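Phenylalanine/tyrosine ammonia-lyase (PDB 1Y2M) catalyses the non-oxidative deamination of L-phenylalanine and L-tyrosine to trans-cinnamate and p-coumarate, releasing ammonium, and works as a homotetramer. Local coordinates at residues B[145-148]-B[149-152]; B[541-544]-B[545-548]. All coordinates share one frame; numbering follows the deposited sequence.

Contact 1: B[145-148]-B[149-152]; sequences SSFD and SFRL
The carbonyl O of Phe-147 takes the backbone N of Phe-150 at 3.0 Å, an i to i+3 bond that winds residues 147-149 into a single 3-10 turn, after which the chain straightens toward Leu-152. Across this turn the two phenylalanine rings meet in an edge-to-face (T-shaped) stack, their planes at 70° and centroids 5.0 Å apart. The CD1-CE1 edge of Phe-147 supplies the edge; CD1 stands over the middle of the Phe-150 face, 3.8 Å above its plane. Each ring has its CG anti to the carbonyl carbon and beside its own backbone N, and with the residues one turn apart the two rings come into contact. Arg-151 doubles back from a bend at chi2, and its NH1 reaches Asp-148 O at 2.9 Å, with that oxygen in the guanidinium plane. NH1 also donates to Phe-150 O, so one terminal nitrogen grips two backbone carbonyls and its end of the guanidinium is held against the turn. Two waters add to this: water 2 donates to Phe-147 O and Phe-150 O, spanning the turn, while water 1 donates a long bond to Ser-145 OG and lies 2.7 Å from Ser-149 OG. Pro-144 packs on Phe-150, and Gly-153 of the second subunit also touches this ring; Glu-700 of that subunit bonds Ser-145 OG. At the start of the turn, Ser-146 OG accepts the N-H of Asp-148 at 2.8 Å, nearly straight at 171°. This is an ST turn leading into a short 3-10 turn, set in a surface loop at a subunit interface.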
# COMPACT_ATOMS: atom_id res chain seq x y z
N SER B 145 25.54 6.54 -20.68
CA SER B 145 26.51 6.05 -21.67
C SER B 145 27.69 7.03 -21.83
O SER B 145 28.77 6.64 -22.25
CB SER B 145 25.84 5.74 -23.04
OG SER B 145 25.26 6.90 -23.58
N SER B 146 27.45 8.31 -21.53
CA SER B 146 28.38 9.41 -21.88
C SER B 146 28.16 10.59 -20.97
O SER B 146 27.08 10.76 -20.36
CB SER B 146 28.11 9.90 -23.31
OG SER B 146 28.81 11.11 -23.61
N PHE B 147 29.19 11.43 -20.91
CA PHE B 147 29.07 12.69 -20.21
C PHE B 147 28.16 13.65 -20.95
O PHE B 147 27.71 14.65 -20.36
CB PHE B 147 30.44 13.34 -20.00
CG PHE B 147 31.18 12.77 -18.86
CD1 PHE B 147 30.64 12.83 -17.59
CD2 PHE B 147 32.45 12.21 -19.04
CE1 PHE B 147 31.32 12.31 -16.50
CE2 PHE B 147 33.16 11.69 -17.95
CZ PHE B 147 32.58 11.75 -16.67
N ASP B 148 27.87 13.36 -22.23
CA ASP B 148 27.03 14.26 -23.04
C ASP B 148 25.65 14.44 -22.45
O ASP B 148 24.98 15.41 -22.78
CB ASP B 148 26.83 13.70 -24.46
CG ASP B 148 28.08 13.72 -25.30
OD1 ASP B 148 29.11 14.30 -24.85
OD2 ASP B 148 28.01 13.17 -26.42
N SER B 149 25.18 13.49 -21.62
CA SER B 149 23.85 13.59 -21.03
C SER B 149 23.81 14.36 -19.72
O SER B 149 22.72 14.67 -19.23
CB SER B 149 23.27 12.19 -20.77
OG SER B 149 24.11 11.46 -19.88
N PHE B 150 24.99 14.64 -19.15
CA PHE B 150 25.04 15.33 -17.85
C PHE B 150 24.71 16.79 -18.05
O PHE B 150 25.03 17.38 -19.07
CB PHE B 150 26.41 15.27 -17.22
CG PHE B 150 26.77 13.94 -16.59
CD1 PHE B 150 26.48 12.72 -17.20
CD2 PHE B 150 27.47 13.93 -15.41
CE1 PHE B 150 26.91 11.51 -16.62
CE2 PHE B 150 27.89 12.75 -14.83
CZ PHE B 150 27.63 11.54 -15.42
N ARG B 151 24.07 17.33 -17.03
CA ARG B 151 23.59 18.72 -17.00
C ARG B 151 23.93 19.24 -15.63
O ARG B 151 24.32 18.49 -14.74
CB ARG B 151 22.09 18.77 -17.23
CG ARG B 151 21.68 18.25 -18.60
CD ARG B 151 22.09 19.21 -19.67
NE ARG B 151 21.58 18.79 -20.96
CZ ARG B 151 22.23 17.97 -21.79
NH1 ARG B 151 23.42 17.48 -21.48
NH2 ARG B 151 21.66 17.66 -22.95
N LEU B 152 23.85 20.55 -15.45
CA LEU B 152 24.18 21.17 -14.20
C LEU B 152 23.29 20.58 -13.13
O LEU B 152 22.06 20.60 -13.26
CB LEU B 152 23.98 22.69 -14.32
CG LEU B 152 24.11 23.46 -13.02
CD1 LEU B 152 25.50 23.45 -12.45
CD2 LEU B 152 23.73 24.89 -13.35
O HOH W 1 24.62 9.51 -21.68
O HOH W 2 27.19 17.42 -20.61

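Contact 2: B[541-544]-B[545-548]; sequences EFEF and KKQF
Glu-541 and Lys-545 form one of two salt bridges that, with a pair of rings and the helical backbone bonds, join residues 541-544 to 545-548. In this i to i+4 bridge, Lys-545 NZ meets the anti lone pair of Glu-541 OE2 at 2.7 Å, and its extended chain lies alongside the glutamate. An alanine in place of Glu-541 would probably leave the Lys-545 ammonium without this carboxylate and Arg-538, which bridges to OE1, without its mate. Lys-546 NZ approaches Glu-543 OE2 on the syn side at 3.1 Å, three residues on; Tyr-657 also bonds that oxygen. Among the apolar groups, Phe-548 CB sits over the Phe-544 face in a CH-pi contact, 3.9 Å from the centroid. The CG of each phenylalanine lies anti to its own N, and the two side chains point the same way; their ring planes, at 29°, slide apart and barely overlap. Along the backbone, Phe-544 O receives Phe-548 N at 2.7 Å and, weakly, Gln-547 N, while water 3 links Glu-543 O to Gln-547 NE2. All this lies on helix 506-560, whose Phe-544 and Phe-548 side meets Trp-597 of helix 593-611 and packs on helix 619-646.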
# COMPACT_ATOMS: atom_id res chain seq x y z
N GLU B 541 5.46 38.12 24.05
CA GLU B 541 4.25 38.11 24.88
C GLU B 541 4.60 38.19 26.35
O GLU B 541 4.03 38.98 27.10
CB GLU B 541 3.43 36.87 24.61
CG GLU B 541 2.25 36.69 25.52
CD GLU B 541 1.52 35.36 25.30
OE1 GLU B 541 1.65 34.75 24.23
OE2 GLU B 541 0.84 34.91 26.24
N PHE B 542 5.57 37.39 26.77
CA PHE B 542 6.01 37.41 28.17
C PHE B 542 6.61 38.75 28.59
O PHE B 542 6.30 39.26 29.68
CB PHE B 542 7.01 36.31 28.43
CG PHE B 542 6.39 34.94 28.63
CD1 PHE B 542 5.07 34.67 28.29
CD2 PHE B 542 7.16 33.92 29.15
CE1 PHE B 542 4.52 33.38 28.46
CE2 PHE B 542 6.63 32.65 29.33
CZ PHE B 542 5.31 32.38 28.99
N GLU B 543 7.45 39.34 27.73
CA GLU B 543 8.02 40.66 28.04
C GLU B 543 6.95 41.73 28.15
O GLU B 543 6.99 42.57 29.06
CB GLU B 543 9.04 41.11 26.99
CG GLU B 543 10.27 40.25 26.97
CD GLU B 543 11.05 40.34 28.25
OE1 GLU B 543 11.42 41.46 28.64
OE2 GLU B 543 11.26 39.30 28.90
N PHE B 544 5.97 41.66 27.24
CA PHE B 544 4.82 42.57 27.26
C PHE B 544 4.04 42.46 28.58
O PHE B 544 3.74 43.45 29.24
CB PHE B 544 3.90 42.24 26.10
CG PHE B 544 2.64 43.06 26.10
CD1 PHE B 544 2.61 44.31 25.54
CD2 PHE B 544 1.48 42.54 26.63
CE1 PHE B 544 1.43 45.05 25.56
CE2 PHE B 544 0.31 43.30 26.68
CZ PHE B 544 0.30 44.55 26.12
N LYS B 545 3.68 41.23 28.95
CA LYS B 545 2.92 40.97 30.16
C LYS B 545 3.64 41.50 31.42
O LYS B 545 3.00 41.99 32.36
CB LYS B 545 2.62 39.48 30.30
CG LYS B 545 1.57 39.00 29.34
CD LYS B 545 1.35 37.50 29.43
CE LYS B 545 0.20 37.06 28.50
NZ LYS B 545 -0.15 35.61 28.67
N LYS B 546 4.98 41.44 31.46
CA LYS B 546 5.71 41.98 32.62
C LYS B 546 5.38 43.42 32.83
O LYS B 546 5.28 43.90 33.97
CB LYS B 546 7.23 41.93 32.42
CG LYS B 546 7.89 40.62 32.61
CD LYS B 546 9.38 40.80 32.29
CE LYS B 546 10.17 39.53 32.58
NZ LYS B 546 11.54 39.58 31.95
N GLN B 547 5.28 44.14 31.72
CA GLN B 547 5.01 45.58 31.80
C GLN B 547 3.54 45.91 31.84
O GLN B 547 3.12 46.87 32.46
CB GLN B 547 5.63 46.26 30.61
CG GLN B 547 7.11 46.44 30.78
CD GLN B 547 7.59 47.54 29.91
OE1 GLN B 547 7.34 48.75 30.15
NE2 GLN B 547 8.27 47.15 28.87
N PHE B 548 2.74 45.11 31.16
CA PHE B 548 1.34 45.46 31.06
C PHE B 548 0.50 45.15 32.29
O PHE B 548 -0.43 45.91 32.62
CB PHE B 548 0.70 44.89 29.81
CG PHE B 548 -0.52 45.67 29.41
CD1 PHE B 548 -0.44 47.05 29.19
CD2 PHE B 548 -1.72 45.06 29.31
CE1 PHE B 548 -1.55 47.79 28.86
CE2 PHE B 548 -2.85 45.78 28.98
CZ PHE B 548 -2.77 47.15 28.75
O HOH W 3 9.10 44.68 28.94

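In the fold
From the N terminus, the chain reaches contact 1 in the loop between helices 125-138 and 162-176, and contact 2 far later on the long helix 506-560. Each is local, joining two consecutive four-residue segments: contact 1 closes one turn of loop, contact 2 closes no loop and stays within the helix. They follow in series, neither nesting nor crossing, with centres 60 Å apart and nearest atoms about 44 Å apart. Both lie at the surface, away from the active site and the cinnamate-binding residues. The 145-152 loop meets a second subunit of the tetramer, whereas residues 541-548 set their helix against helices 593-611 and 619-646 of the same chain.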